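Local atomic coordinates of branched-chain amino acid aminotransferase (Thermoproteus uzoniensis, PDB entry 5CE8), a protein that probably transfers the amino group of leucine, isoleucine or valine to 2-oxoglutarate, with pyridoxal 5'-phosphate as cofactor. Residues G222-T227 with F256-A261; E44-Y49 with D62-L67; G208-P213 with L235-L240; V194-G199 with D217-G222; E140-A145 with E263-I268. All coordinates share one frame; numbering follows the deposited sequence.

Contact 1: G222-T227 with F256-A261; sequences GITRET and FFVGTA. With PLP (pyridoxal-5'-phosphate), chain D.
Thr-224, in the first turn of helix 223-227, faces Gly-259 at the end of strand 256-259 with their CA atoms 5.2 Å apart; the two short axes pass at 6.8 Å and 116°. The methyl CG2 of Thr-224 lies against Val-258 CB at 3.6 Å, the two side chains running past one another, head to tail, while Val-258 CG2 reaches Arg-225 N at 3.8 Å. Between the helix start and the strand end sits the phosphate of PLP, in the phosphate-binding cup of this class-IV aminotransferase. Gly-222 is the N-cap, and the next two amides donate into the cup, Ile-223 N to O3P and Thr-224 N to O2P (2.8 Å). With OG1 anti to its carbonyl carbon (chi1 -53°), Thr-224 adds a second donor to O2P at 2.9 Å. Just past the strand, Thr-260 holds O1P with both N (2.9 Å) and OG1 (2.7 Å). Arg-225 runs away from the strand to a salt bridge with Glu-241.

Contact 2: E44-Y49 with D62-L67; sequences EGIRAY and DHMERL. With PLP (pyridoxal-5'-phosphate), chain D.
Arg-66 leaves its helix with CG anti to the backbone N (chi1 -176°) and bends at chi3, while Glu-44 folds back at chi2 (-60°), and these two bends set guanidinium and carboxylate side by side. The contact joins strand 41-50 of the antiparallel sheet to helix 60-74, which carries the PLP-binding residues His-63 and Arg-66. Arg-66 holds the carboxylate side-on in a two-pronged salt bridge: NE meets the syn lone pair of Glu-44 OE1 at 2.7 Å, and NH2 meets that of Glu-44 OE2 at 2.9 Å, the two flat groups being nearly coplanar. OE2 also accepts from His-63 ND1 at 2.7 Å in an almost straight bond; OE2 lies in the imidazole plane, but ND1 reaches it from above the carboxylate plane, which is turned 71° from the ring. Glu-44 thus acts as a second-shell anchor, fixing the rotation of both groups. Arg-66 NH2 can then donate to PLP O3P at 2.8 Å, whereas NH1 bonds Glu-221 O and adds a weak bond to O3P. Ile-223 of helix 223-235 packs on His-63 and Arg-66 from another direction. Ile-46 lays CG1 and CD1 along His-63 CB, and CD1 ends 3.9 Å from Met-64 CE.

Contact 3: G208-P213 with L235-L240; sequences GVLMTP and LGIPLL
Leu-210 pairs with Leu-239 and Met-211 with Leu-240 as parallel strand neighbours, their CA atoms 4.7 and 4.9 Å apart. Three backbone bonds join them: Leu-210 N to Pro-238 O, Leu-240 N to Leu-210 O (2.8 Å) and Thr-212 N to Leu-240 O. On one face of the sheet Leu-210, its CG anti to the backbone N (chi1 -169°), brings CD2 to 3.7 Å from Leu-239 CD1; Ile-237 CG2 closes in on the same methyl at 4.1 Å. On the other face Leu-240 CD1 approaches Val-209 CG1 at 3.8 Å, and Met-211 lies alongside Leu-240 more loosely. Beyond the pairing, the ring carbon Pro-238 CD rests against Gly-208 O. The strands are the two arms of a beta-alpha-beta crossover whose helix, 223-235, closes in a Schellman motif at Gly-236 and covers the Leu-210 and Leu-239 face through Ala-232, while strand 201-206 flanks strand 209-212 and helix 279-292 reaches Leu-210 through Ile-280 and Ile-284.

Contact 4: V194-G199 with D217-G222; sequences VVEGSG and DGILEG. With PLP (pyridoxal-5'-phosphate), chain D.
Glu-196 OE2 takes a hydrogen bond from Leu-220 N at 2.7 Å, met nearly along its C-O direction. The glutamate is bent at chi2 (-80°), which curls its carboxylate back over Ile-219 and brings OE2 within 3.2 Å of Ile-219 CA. Val-195 and Glu-196 form a classic beta bulge opposite Met-187, and both point their side chains at the loop 217-222. Val-195 sends CG1 to 3.6 Å from Asp-217 CB, its CB lying 4.0 Å from Ile-219 CG2. At the far end a water donates to Val-194 O and comes very short to Asp-217 OD2, which is held by Ser-243 OG. Leu-220 closes on the cofactor: CB lies 3.6 Å from PLP C2 and CD2 lies 3.7 Å from PLP C4, packing a branched apolar group against the pyridine ring. The loop then runs through Gly-222 into helix 223-235, and Glu-221 makes a salt bridge to Arg-206 of a neighbouring subunit. With OE2 tied to the loop, the other carboxylate oxygen, OE1, is turned to the pyridine nitrogen N1; a carboxylate placed there would favour a protonated ring nitrogen, as in other PLP enzymes of this kind, which would strengthen the ring as an electron sink.

Contact 5: E140-A145 with E263-I268; sequences EGVRAA and EITPII
Val-142 forks at CB, with CG1 anti to its carbonyl carbon (chi1 -68°) and CG2 between the backbone N and that carbon, and both branches turn to Thr-265 and Pro-266. CG1 meets the methyl Thr-265 CG2 at 3.8 Å. CG2 touches the same methyl and, at 3.7 Å, Pro-266 O; Ile-267 CG1 is a looser neighbour of CG2. The two side chains, Val-142 and Thr-265, run nearly perpendicular to each other, with the threonine methyl wedged against both valine tips and its hydroxyl bonded to Ala-262 O. Beneath them the backbones pair in parallel: Val-142 N donates to Pro-266 O at 3.1 Å, and Ile-268 N donates to Val-142 O at 3.0 Å. Pro-266 O also receives a CA-H contact from Gly-141, which has positive phi and whose CA comes within 3.1 Å. Ile-268 CG1 packs on Gly-141 C and touches Val-142 O at 3.7 Å. Farther up the strand Ala-144 CB packs on Ile-267 CG2 at 4.0 Å. The short axes of strands 142-145 and 265-268 meet at 63°, a strong twist, and the backbone pairing runs on from Ala-144 to Glu-269 and Asp-271. Strand 265-270 has strand 254-259 as its antiparallel neighbour, with Ile-267 reaching Ala-255 and Phe-257. The pair is part of the mixed, curled sheet of this class-IV (fold-type IV) aminotransferase.

In the fold
From the N terminus, contact 2 closes first, tying strand 41-50 to helix 60-74 across twelve residues. Strand 142-146 then opens contact 5, whose long loop, shut at 263-268, encloses the other three. Within it contact 4 opens at 194-199 and contact 3 at 208-213; they cross, since contact 4 closes at 217-222 before contact 3 closes at 235-240. Contact 1 starts at Gly-222, shared with contact 4, and crosses contact 3 before ending at 256-261. Contacts 1, 3, 4 and 5 reach one mixed sheet, Phe-257 O and Thr-265 N joining neighbouring strands. Contact 2 touches contacts 1, 4 and 5 from the antiparallel sheet, and contacts 1, 2 and 4 all touch PLP.

Contact 1: G222-T227 with F256-A261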
# COMPACT_ATOMS: atom_id res chain seq x y z
N GLY A 222 -4.29 25.18 -2.29
CA GLY A 222 -4.43 26.41 -1.60
C GLY A 222 -4.31 27.54 -2.62
O GLY A 222 -3.53 27.47 -3.60
N ILE A 223 -5.05 28.57 -2.30
CA ILE A 223 -5.03 29.84 -2.97
C ILE A 223 -3.83 30.67 -2.50
O ILE A 223 -3.33 31.47 -3.28
CB ILE A 223 -6.35 30.57 -2.74
CG1 ILE A 223 -7.36 29.87 -3.65
CG2 ILE A 223 -6.26 32.06 -3.13
CD1 ILE A 223 -8.81 30.18 -3.48
N THR A 224 -3.37 30.51 -1.28
CA THR A 224 -2.10 31.08 -0.89
C THR A 224 -0.96 30.40 -1.68
O THR A 224 -0.06 31.09 -2.18
CB THR A 224 -1.89 30.98 0.64
OG1 THR A 224 -3.05 31.56 1.31
CG2 THR A 224 -0.67 31.78 1.02
N ARG A 225 -1.09 29.10 -1.82
CA ARG A 225 -0.16 28.28 -2.67
C ARG A 225 -0.13 28.81 -4.08
O ARG A 225 0.97 29.04 -4.63
CB ARG A 225 -0.54 26.81 -2.56
CG ARG A 225 0.21 25.86 -3.53
CD ARG A 225 -0.44 24.53 -3.47
NE ARG A 225 0.32 23.52 -4.23
CZ ARG A 225 0.22 23.30 -5.52
NH1 ARG A 225 -0.64 23.99 -6.30
NH2 ARG A 225 1.04 22.42 -6.05
N GLU A 226 -1.33 29.05 -4.66
CA GLU A 226 -1.43 29.53 -5.97
C GLU A 226 -0.80 30.93 -6.05
O GLU A 226 0.02 31.23 -6.96
CB GLU A 226 -2.88 29.57 -6.43
CG GLU A 226 -3.07 29.79 -7.93
CD GLU A 226 -4.53 29.92 -8.32
OE1 GLU A 226 -5.36 29.00 -8.00
OE2 GLU A 226 -4.86 30.92 -8.96
N THR A 227 -1.11 31.80 -5.10
CA THR A 227 -0.42 33.12 -5.07
C THR A 227 1.11 33.00 -5.07
O THR A 227 1.81 33.74 -5.83
CB THR A 227 -0.98 33.94 -3.87
OG1 THR A 227 -2.42 33.97 -4.04
CG2 THR A 227 -0.45 35.24 -3.81
N PHE A 256 8.86 26.61 4.39
CA PHE A 256 7.76 27.42 4.87
C PHE A 256 6.37 26.83 4.56
O PHE A 256 6.16 26.12 3.59
CB PHE A 256 7.86 28.87 4.35
CG PHE A 256 7.83 29.06 2.86
CD1 PHE A 256 8.97 28.92 2.10
CD2 PHE A 256 6.66 29.44 2.20
CE1 PHE A 256 8.99 29.19 0.71
CE2 PHE A 256 6.68 29.71 0.84
CZ PHE A 256 7.82 29.52 0.06
N PHE A 257 5.45 27.18 5.44
CA PHE A 257 4.02 26.92 5.30
C PHE A 257 3.33 28.16 4.74
O PHE A 257 3.74 29.33 5.00
CB PHE A 257 3.38 26.77 6.66
CG PHE A 257 3.67 25.50 7.39
CD1 PHE A 257 3.29 24.31 6.87
CD2 PHE A 257 4.31 25.52 8.67
CE1 PHE A 257 3.48 23.14 7.59
CE2 PHE A 257 4.54 24.35 9.35
CZ PHE A 257 4.11 23.14 8.82
N VAL A 258 2.24 27.90 3.98
CA VAL A 258 1.41 28.94 3.38
C VAL A 258 -0.05 28.53 3.61
O VAL A 258 -0.36 27.29 3.65
CB VAL A 258 1.74 29.24 1.88
CG1 VAL A 258 3.23 29.49 1.72
CG2 VAL A 258 1.32 28.11 1.00
N GLY A 259 -0.89 29.57 3.85
CA GLY A 259 -2.29 29.39 4.04
C GLY A 259 -2.89 30.73 4.36
O GLY A 259 -2.16 31.68 4.71
N THR A 260 -4.23 30.80 4.22
CA THR A 260 -4.91 32.01 4.39
C THR A 260 -4.57 32.47 5.78
O THR A 260 -4.11 33.62 5.91
CB THR A 260 -6.42 31.92 4.10
OG1 THR A 260 -6.61 31.82 2.67
CG2 THR A 260 -7.19 33.21 4.59
N ALA A 261 -4.76 31.61 6.82
CA ALA A 261 -4.53 32.01 8.22
C ALA A 261 -3.05 32.09 8.49
O ALA A 261 -2.58 32.96 9.22
CB ALA A 261 -5.19 31.03 9.20
N1 PLP D . -4.23 22.81 3.37
C2 PLP D . -5.40 22.34 3.79
C2A PLP D . -5.53 20.92 4.26
C3 PLP D . -6.56 23.21 3.92
O3 PLP D . -7.75 22.72 4.45
C4 PLP D . -6.42 24.63 3.49
C4A PLP D . -7.56 25.63 3.55
C5 PLP D . -5.07 25.02 3.00
C6 PLP D . -4.04 24.04 2.98
C5A PLP D . -4.68 26.41 2.59
O4P PLP D . -5.50 26.92 1.60
P PLP D . -5.60 28.48 1.42
O1P PLP D . -6.09 29.14 2.76
O2P PLP D . -4.31 28.93 0.87
O3P PLP D . -6.71 28.77 0.46

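Contact 2: E44-Y49 with D62-L67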
# COMPACT_ATOMS: atom_id res chain seq x y z
N GLU A 44 -14.69 27.52 3.83
CA GLU A 44 -13.61 28.36 3.31
C GLU A 44 -12.96 29.21 4.38
O GLU A 44 -13.44 29.34 5.52
CB GLU A 44 -14.13 29.31 2.24
CG GLU A 44 -14.13 28.74 0.83
CD GLU A 44 -12.75 28.32 0.35
OE1 GLU A 44 -12.67 27.34 -0.40
OE2 GLU A 44 -11.79 28.96 0.80
N GLY A 45 -11.86 29.85 4.01
CA GLY A 45 -11.15 30.74 4.92
C GLY A 45 -10.73 31.89 4.03
O GLY A 45 -10.21 31.64 2.94
N ILE A 46 -11.12 33.09 4.42
CA ILE A 46 -10.82 34.26 3.60
C ILE A 46 -10.37 35.34 4.52
O ILE A 46 -11.00 35.55 5.55
CB ILE A 46 -12.00 34.78 2.82
CG1 ILE A 46 -12.66 33.63 2.01
CG2 ILE A 46 -11.56 35.96 1.94
CD1 ILE A 46 -14.02 33.96 1.33
N ARG A 47 -9.30 36.03 4.14
CA ARG A 47 -8.90 37.21 4.91
C ARG A 47 -9.22 38.54 4.28
O ARG A 47 -9.30 38.67 3.07
CB ARG A 47 -7.40 37.16 5.24
CG ARG A 47 -7.08 36.28 6.42
CD ARG A 47 -5.60 36.08 6.59
NE ARG A 47 -5.22 37.07 7.52
CZ ARG A 47 -4.57 36.89 8.64
NH1 ARG A 47 -4.00 35.74 8.99
NH2 ARG A 47 -4.44 37.99 9.39
N ALA A 48 -9.37 39.55 5.15
CA ALA A 48 -9.49 40.90 4.73
C ALA A 48 -8.47 41.59 5.48
O ALA A 48 -8.29 41.34 6.65
CB ALA A 48 -10.85 41.46 5.10
N TYR A 49 -7.81 42.52 4.80
CA TYR A 49 -6.77 43.29 5.42
C TYR A 49 -7.00 44.85 5.31
O TYR A 49 -7.33 45.39 4.25
CB TYR A 49 -5.48 43.01 4.73
CG TYR A 49 -4.91 41.62 4.86
CD1 TYR A 49 -3.97 41.34 5.84
CD2 TYR A 49 -5.18 40.64 3.93
CE1 TYR A 49 -3.35 40.11 5.94
CE2 TYR A 49 -4.53 39.39 4.00
CZ TYR A 49 -3.64 39.14 5.01
OH TYR A 49 -2.98 37.94 5.09
N ASP A 62 -12.18 33.91 -5.93
CA ASP A 62 -11.51 32.63 -6.07
C ASP A 62 -11.97 31.69 -4.89
O ASP A 62 -12.11 30.50 -5.09
CB ASP A 62 -10.01 32.80 -6.08
CG ASP A 62 -9.47 33.46 -7.35
OD1 ASP A 62 -9.92 33.20 -8.46
OD2 ASP A 62 -8.51 34.17 -7.26
N HIS A 63 -12.12 32.23 -3.66
CA HIS A 63 -12.53 31.45 -2.52
C HIS A 63 -13.94 30.96 -2.64
O HIS A 63 -14.23 29.82 -2.28
CB HIS A 63 -12.32 32.20 -1.20
CG HIS A 63 -10.89 32.15 -0.74
ND1 HIS A 63 -10.41 31.09 -0.00
CD2 HIS A 63 -9.84 32.99 -0.95
CE1 HIS A 63 -9.13 31.30 0.29
NE2 HIS A 63 -8.75 32.42 -0.30
N MET A 64 -14.84 31.85 -3.05
CA MET A 64 -16.17 31.42 -3.30
C MET A 64 -16.31 30.45 -4.47
O MET A 64 -17.11 29.51 -4.38
CB MET A 64 -17.11 32.57 -3.44
CG MET A 64 -17.21 33.42 -2.09
SD MET A 64 -17.56 32.36 -0.68
CE MET A 64 -17.80 33.63 0.56
N GLU A 65 -15.57 30.62 -5.55
CA GLU A 65 -15.59 29.60 -6.61
C GLU A 65 -15.17 28.24 -6.06
O GLU A 65 -15.73 27.23 -6.39
CB GLU A 65 -14.76 30.10 -7.79
CG GLU A 65 -15.53 31.24 -8.50
CD GLU A 65 -14.95 31.70 -9.83
OE1 GLU A 65 -13.86 31.19 -10.22
OE2 GLU A 65 -15.61 32.57 -10.52
N ARG A 66 -14.15 28.23 -5.19
CA ARG A 66 -13.63 26.99 -4.65
C ARG A 66 -14.64 26.35 -3.65
O ARG A 66 -14.75 25.12 -3.66
CB ARG A 66 -12.23 27.15 -3.96
CG ARG A 66 -11.70 25.86 -3.50
CD ARG A 66 -10.33 25.94 -2.87
NE ARG A 66 -10.33 26.67 -1.61
CZ ARG A 66 -9.21 27.04 -0.95
NH1 ARG A 66 -8.02 26.72 -1.41
NH2 ARG A 66 -9.29 27.70 0.21
N LEU A 67 -15.36 27.15 -2.85
CA LEU A 67 -16.47 26.60 -2.01
C LEU A 67 -17.44 25.71 -2.83
O LEU A 67 -17.88 24.61 -2.38
CB LEU A 67 -17.31 27.73 -1.35
CG LEU A 67 -18.22 27.39 -0.15
CD1 LEU A 67 -17.43 27.18 1.18
CD2 LEU A 67 -19.33 28.36 0.07
N1 PLP D . -4.23 22.81 3.37
C2 PLP D . -5.40 22.34 3.79
C2A PLP D . -5.53 20.92 4.26
C3 PLP D . -6.56 23.21 3.92
O3 PLP D . -7.75 22.72 4.45
C4 PLP D . -6.42 24.63 3.49
C4A PLP D . -7.56 25.63 3.55
C5 PLP D . -5.07 25.02 3.00
C6 PLP D . -4.04 24.04 2.98
C5A PLP D . -4.68 26.41 2.59
O4P PLP D . -5.50 26.92 1.60
P PLP D . -5.60 28.48 1.42
O1P PLP D . -6.09 29.14 2.76
O2P PLP D . -4.31 28.93 0.87
O3P PLP D . -6.71 28.77 0.46

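Contact 3: G208-P213 with L235-L240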
# COMPACT_ATOMS: atom_id res chain seq x y z
N GLY A 208 18.28 26.35 -4.62
CA GLY A 208 17.82 27.49 -5.39
C GLY A 208 16.52 27.28 -6.04
O GLY A 208 16.06 28.12 -6.79
N VAL A 209 15.91 26.13 -5.78
CA VAL A 209 14.68 25.82 -6.42
C VAL A 209 13.62 25.61 -5.37
O VAL A 209 13.76 24.78 -4.42
CB VAL A 209 14.79 24.52 -7.21
CG1 VAL A 209 13.43 24.24 -7.79
CG2 VAL A 209 15.87 24.67 -8.30
N LEU A 210 12.50 26.29 -5.60
CA LEU A 210 11.36 26.22 -4.75
C LEU A 210 10.58 24.94 -5.20
O LEU A 210 10.32 24.67 -6.44
CB LEU A 210 10.63 27.52 -4.94
CG LEU A 210 9.49 28.06 -4.11
CD1 LEU A 210 9.98 28.20 -2.71
CD2 LEU A 210 9.13 29.40 -4.70
N MET A 211 10.26 24.11 -4.23
CA MET A 211 9.50 22.87 -4.50
C MET A 211 8.28 22.78 -3.61
O MET A 211 8.33 23.07 -2.42
CB MET A 211 10.38 21.63 -4.23
CG MET A 211 11.59 21.57 -5.10
SD MET A 211 12.65 20.24 -4.47
CE MET A 211 11.80 18.78 -5.08
N THR A 212 7.19 22.33 -4.18
CA THR A 212 5.90 22.15 -3.44
C THR A 212 5.18 20.87 -3.88
O THR A 212 5.29 20.51 -5.04
CB THR A 212 4.98 23.37 -3.52
OG1 THR A 212 4.07 23.43 -2.39
CG2 THR A 212 4.21 23.46 -4.86
N PRO A 213 4.55 20.11 -2.96
CA PRO A 213 3.99 18.89 -3.42
C PRO A 213 2.90 19.22 -4.43
O PRO A 213 2.14 20.20 -4.25
CB PRO A 213 3.36 18.28 -2.16
CG PRO A 213 4.22 18.76 -1.05
CD PRO A 213 4.53 20.17 -1.51
N LEU A 235 9.05 36.82 -9.58
CA LEU A 235 10.38 37.05 -9.04
C LEU A 235 11.48 36.29 -9.75
O LEU A 235 12.71 36.44 -9.47
CB LEU A 235 10.35 36.68 -7.62
CG LEU A 235 9.49 37.65 -6.79
CD1 LEU A 235 9.72 37.23 -5.37
CD2 LEU A 235 9.76 39.16 -6.99
N GLY A 236 11.13 35.47 -10.70
CA GLY A 236 12.20 34.62 -11.30
C GLY A 236 12.74 33.42 -10.55
O GLY A 236 13.79 32.79 -10.94
N ILE A 237 12.00 33.03 -9.55
CA ILE A 237 12.39 31.88 -8.77
C ILE A 237 11.89 30.58 -9.44
O ILE A 237 10.68 30.35 -9.62
CB ILE A 237 11.90 31.96 -7.34
CG1 ILE A 237 12.30 33.26 -6.68
CG2 ILE A 237 12.52 30.83 -6.52
CD1 ILE A 237 11.41 33.65 -5.47
N PRO A 238 12.83 29.71 -9.82
CA PRO A 238 12.46 28.45 -10.42
C PRO A 238 11.61 27.58 -9.46
O PRO A 238 11.87 27.59 -8.27
CB PRO A 238 13.83 27.80 -10.76
CG PRO A 238 14.86 28.83 -10.50
CD PRO A 238 14.28 29.83 -9.56
N LEU A 239 10.50 27.03 -9.93
CA LEU A 239 9.54 26.37 -9.10
C LEU A 239 9.15 25.01 -9.68
O LEU A 239 8.91 24.87 -10.88
CB LEU A 239 8.28 27.21 -8.92
CG LEU A 239 7.33 26.55 -7.89
CD1 LEU A 239 6.82 27.56 -6.91
CD2 LEU A 239 6.18 25.84 -8.62
N LEU A 240 9.06 24.01 -8.81
CA LEU A 240 8.73 22.66 -9.30
C LEU A 240 7.68 22.14 -8.35
O LEU A 240 7.87 22.26 -7.10
CB LEU A 240 9.93 21.75 -9.22
CG LEU A 240 10.98 21.99 -10.26
CD1 LEU A 240 12.27 21.30 -9.82
CD2 LEU A 240 10.52 21.59 -11.69

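Contact 4: V194-G199 with D217-G222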
# COMPACT_ATOMS: atom_id res chain seq x y z
N VAL A 194 5.72 13.91 1.89
CA VAL A 194 5.22 15.13 2.64
C VAL A 194 4.09 15.78 1.83
O VAL A 194 4.22 16.09 0.64
CB VAL A 194 6.39 16.15 2.85
CG1 VAL A 194 5.94 17.50 3.48
CG2 VAL A 194 7.45 15.57 3.72
N VAL A 195 2.96 16.08 2.46
CA VAL A 195 1.96 16.81 1.72
C VAL A 195 1.44 18.14 2.31
O VAL A 195 1.21 19.08 1.56
CB VAL A 195 0.80 15.93 1.26
CG1 VAL A 195 1.25 15.06 0.11
CG2 VAL A 195 0.26 15.07 2.38
N GLU A 196 1.22 18.20 3.58
CA GLU A 196 0.37 19.28 4.19
C GLU A 196 0.87 19.58 5.60
O GLU A 196 1.47 18.71 6.21
CB GLU A 196 -1.02 18.78 4.25
CG GLU A 196 -1.87 18.80 3.01
CD GLU A 196 -2.46 20.13 2.70
OE1 GLU A 196 -2.46 21.01 3.55
OE2 GLU A 196 -2.95 20.31 1.60
N GLY A 197 0.58 20.78 6.14
CA GLY A 197 0.55 20.96 7.55
C GLY A 197 -0.87 20.57 7.93
O GLY A 197 -1.71 20.24 7.09
N SER A 198 -1.26 20.72 9.16
CA SER A 198 -2.67 20.49 9.50
C SER A 198 -3.66 21.35 8.72
O SER A 198 -4.73 20.89 8.30
CB SER A 198 -2.89 20.57 11.03
OG SER A 198 -2.77 21.88 11.58
N GLY A 199 -3.28 22.59 8.51
CA GLY A 199 -4.07 23.50 7.75
C GLY A 199 -3.27 24.39 6.80
O GLY A 199 -3.61 25.55 6.68
N ASP A 217 -0.83 14.63 -5.01
CA ASP A 217 -0.27 13.98 -3.85
C ASP A 217 -1.25 13.85 -2.64
O ASP A 217 -0.95 13.15 -1.68
CB ASP A 217 1.08 14.55 -3.42
CG ASP A 217 2.32 13.83 -4.12
OD1 ASP A 217 2.13 13.13 -5.13
OD2 ASP A 217 3.46 14.06 -3.68
N GLY A 218 -2.41 14.53 -2.69
CA GLY A 218 -3.29 14.55 -1.59
C GLY A 218 -3.43 15.91 -0.91
O GLY A 218 -3.89 15.90 0.12
N ILE A 219 -3.00 17.04 -1.51
CA ILE A 219 -3.15 18.41 -0.92
C ILE A 219 -4.52 19.01 -1.17
O ILE A 219 -5.29 18.54 -2.05
CB ILE A 219 -2.06 19.41 -1.40
CG1 ILE A 219 -2.09 19.58 -2.95
CG2 ILE A 219 -0.66 18.89 -1.06
CD1 ILE A 219 -1.30 20.76 -3.46
N LEU A 220 -4.86 20.00 -0.33
CA LEU A 220 -5.86 20.93 -0.76
C LEU A 220 -5.10 21.99 -1.59
O LEU A 220 -3.99 22.39 -1.21
CB LEU A 220 -6.53 21.49 0.48
CG LEU A 220 -7.67 22.33 -0.10
CD1 LEU A 220 -8.96 21.76 0.45
CD2 LEU A 220 -7.42 23.79 0.08
N GLU A 221 -5.63 22.31 -2.77
CA GLU A 221 -5.12 23.34 -3.71
C GLU A 221 -5.25 24.75 -3.09
O GLU A 221 -6.18 25.41 -3.34
CB GLU A 221 -5.81 23.27 -5.06
CG GLU A 221 -5.16 24.21 -6.11
CD GLU A 221 -5.67 23.98 -7.52
OE1 GLU A 221 -6.64 23.19 -7.70
OE2 GLU A 221 -5.15 24.64 -8.47
N GLY A 222 -4.29 25.18 -2.29
CA GLY A 222 -4.43 26.41 -1.60
C GLY A 222 -4.31 27.54 -2.62
O GLY A 222 -3.53 27.47 -3.60
N1 PLP D . -4.23 22.81 3.37
C2 PLP D . -5.40 22.34 3.79
C2A PLP D . -5.53 20.92 4.26
C3 PLP D . -6.56 23.21 3.92
O3 PLP D . -7.75 22.72 4.45
C4 PLP D . -6.42 24.63 3.49
C4A PLP D . -7.56 25.63 3.55
C5 PLP D . -5.07 25.02 3.00
C6 PLP D . -4.04 24.04 2.98
C5A PLP D . -4.68 26.41 2.59
O4P PLP D . -5.50 26.92 1.60
P PLP D . -5.60 28.48 1.42
O1P PLP D . -6.09 29.14 2.76
O2P PLP D . -4.31 28.93 0.87
O3P PLP D . -6.71 28.77 0.46
O HOH W 1 4.82 15.29 -1.92

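Contact 5: E140-A145 with E263-I268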
# COMPACT_ATOMS: atom_id res chain seq x y z
N GLU A 140 8.16 34.96 13.06
CA GLU A 140 9.60 34.63 12.99
C GLU A 140 9.93 33.18 12.68
O GLU A 140 11.09 32.89 12.51
CB GLU A 140 10.38 35.09 14.24
CG GLU A 140 10.13 34.30 15.51
CD GLU A 140 8.73 34.49 16.04
OE1 GLU A 140 8.04 35.45 15.59
OE2 GLU A 140 8.34 33.69 16.92
N GLY A 141 8.93 32.28 12.63
CA GLY A 141 9.15 30.87 12.33
C GLY A 141 8.64 29.91 13.39
O GLY A 141 8.59 30.20 14.55
N VAL A 142 8.28 28.75 12.97
CA VAL A 142 7.70 27.74 13.84
C VAL A 142 8.49 26.42 13.77
O VAL A 142 9.25 26.24 12.90
CB VAL A 142 6.28 27.44 13.39
CG1 VAL A 142 5.32 28.65 13.63
CG2 VAL A 142 6.24 26.97 11.99
N ARG A 143 8.34 25.57 14.77
CA ARG A 143 9.05 24.30 14.87
C ARG A 143 7.97 23.33 14.49
O ARG A 143 6.83 23.42 15.01
CB ARG A 143 9.57 24.11 16.30
CG ARG A 143 10.54 25.21 16.74
CD ARG A 143 11.19 24.95 18.06
NE ARG A 143 10.21 25.19 19.10
CZ ARG A 143 9.42 24.27 19.69
NH1 ARG A 143 9.50 22.96 19.43
NH2 ARG A 143 8.53 24.69 20.56
N ALA A 144 8.31 22.42 13.60
CA ALA A 144 7.40 21.43 13.13
C ALA A 144 7.84 19.98 13.37
O ALA A 144 9.02 19.70 13.56
CB ALA A 144 7.12 21.72 11.66
N ALA A 145 6.86 19.10 13.54
CA ALA A 145 7.06 17.70 13.75
C ALA A 145 6.34 16.93 12.66
O ALA A 145 5.19 17.20 12.32
CB ALA A 145 6.60 17.27 15.11
N GLU A 263 -0.59 32.79 6.33
CA GLU A 263 0.18 33.70 5.43
C GLU A 263 1.43 32.92 4.95
O GLU A 263 1.26 31.84 4.34
CB GLU A 263 0.42 35.03 6.15
CG GLU A 263 -0.92 35.62 6.69
CD GLU A 263 -0.81 36.99 7.35
OE1 GLU A 263 -1.67 37.90 7.14
OE2 GLU A 263 0.12 37.16 8.14
N ILE A 264 2.61 33.45 5.16
CA ILE A 264 3.89 32.80 4.76
C ILE A 264 4.65 32.68 6.04
O ILE A 264 5.11 33.68 6.57
CB ILE A 264 4.73 33.69 3.76
CG1 ILE A 264 3.82 34.32 2.66
CG2 ILE A 264 5.88 32.89 3.12
CD1 ILE A 264 3.10 33.33 1.76
N THR A 265 4.75 31.46 6.58
CA THR A 265 5.40 31.26 7.88
C THR A 265 6.61 30.41 7.57
O THR A 265 6.43 29.29 7.07
CB THR A 265 4.42 30.61 8.86
OG1 THR A 265 3.34 31.51 9.12
CG2 THR A 265 5.10 30.19 10.16
N PRO A 266 7.85 30.92 7.84
CA PRO A 266 9.10 30.13 7.87
C PRO A 266 8.98 28.90 8.80
O PRO A 266 8.44 29.02 9.90
CB PRO A 266 10.12 31.11 8.53
CG PRO A 266 9.59 32.43 8.34
CD PRO A 266 8.08 32.26 8.42
N ILE A 267 9.53 27.76 8.40
CA ILE A 267 9.68 26.61 9.26
C ILE A 267 11.18 26.56 9.72
O ILE A 267 12.02 26.36 8.90
CB ILE A 267 9.23 25.33 8.52
CG1 ILE A 267 7.75 25.40 8.28
CG2 ILE A 267 9.41 24.13 9.42
CD1 ILE A 267 7.29 24.55 7.14
N ILE A 268 11.48 26.82 10.99
CA ILE A 268 12.88 26.88 11.41
C ILE A 268 13.36 25.61 12.12
O ILE A 268 14.51 25.49 12.45
CB ILE A 268 13.22 28.15 12.24
CG1 ILE A 268 12.31 28.27 13.45
CG2 ILE A 268 13.21 29.35 11.28
CD1 ILE A 268 12.73 29.30 14.52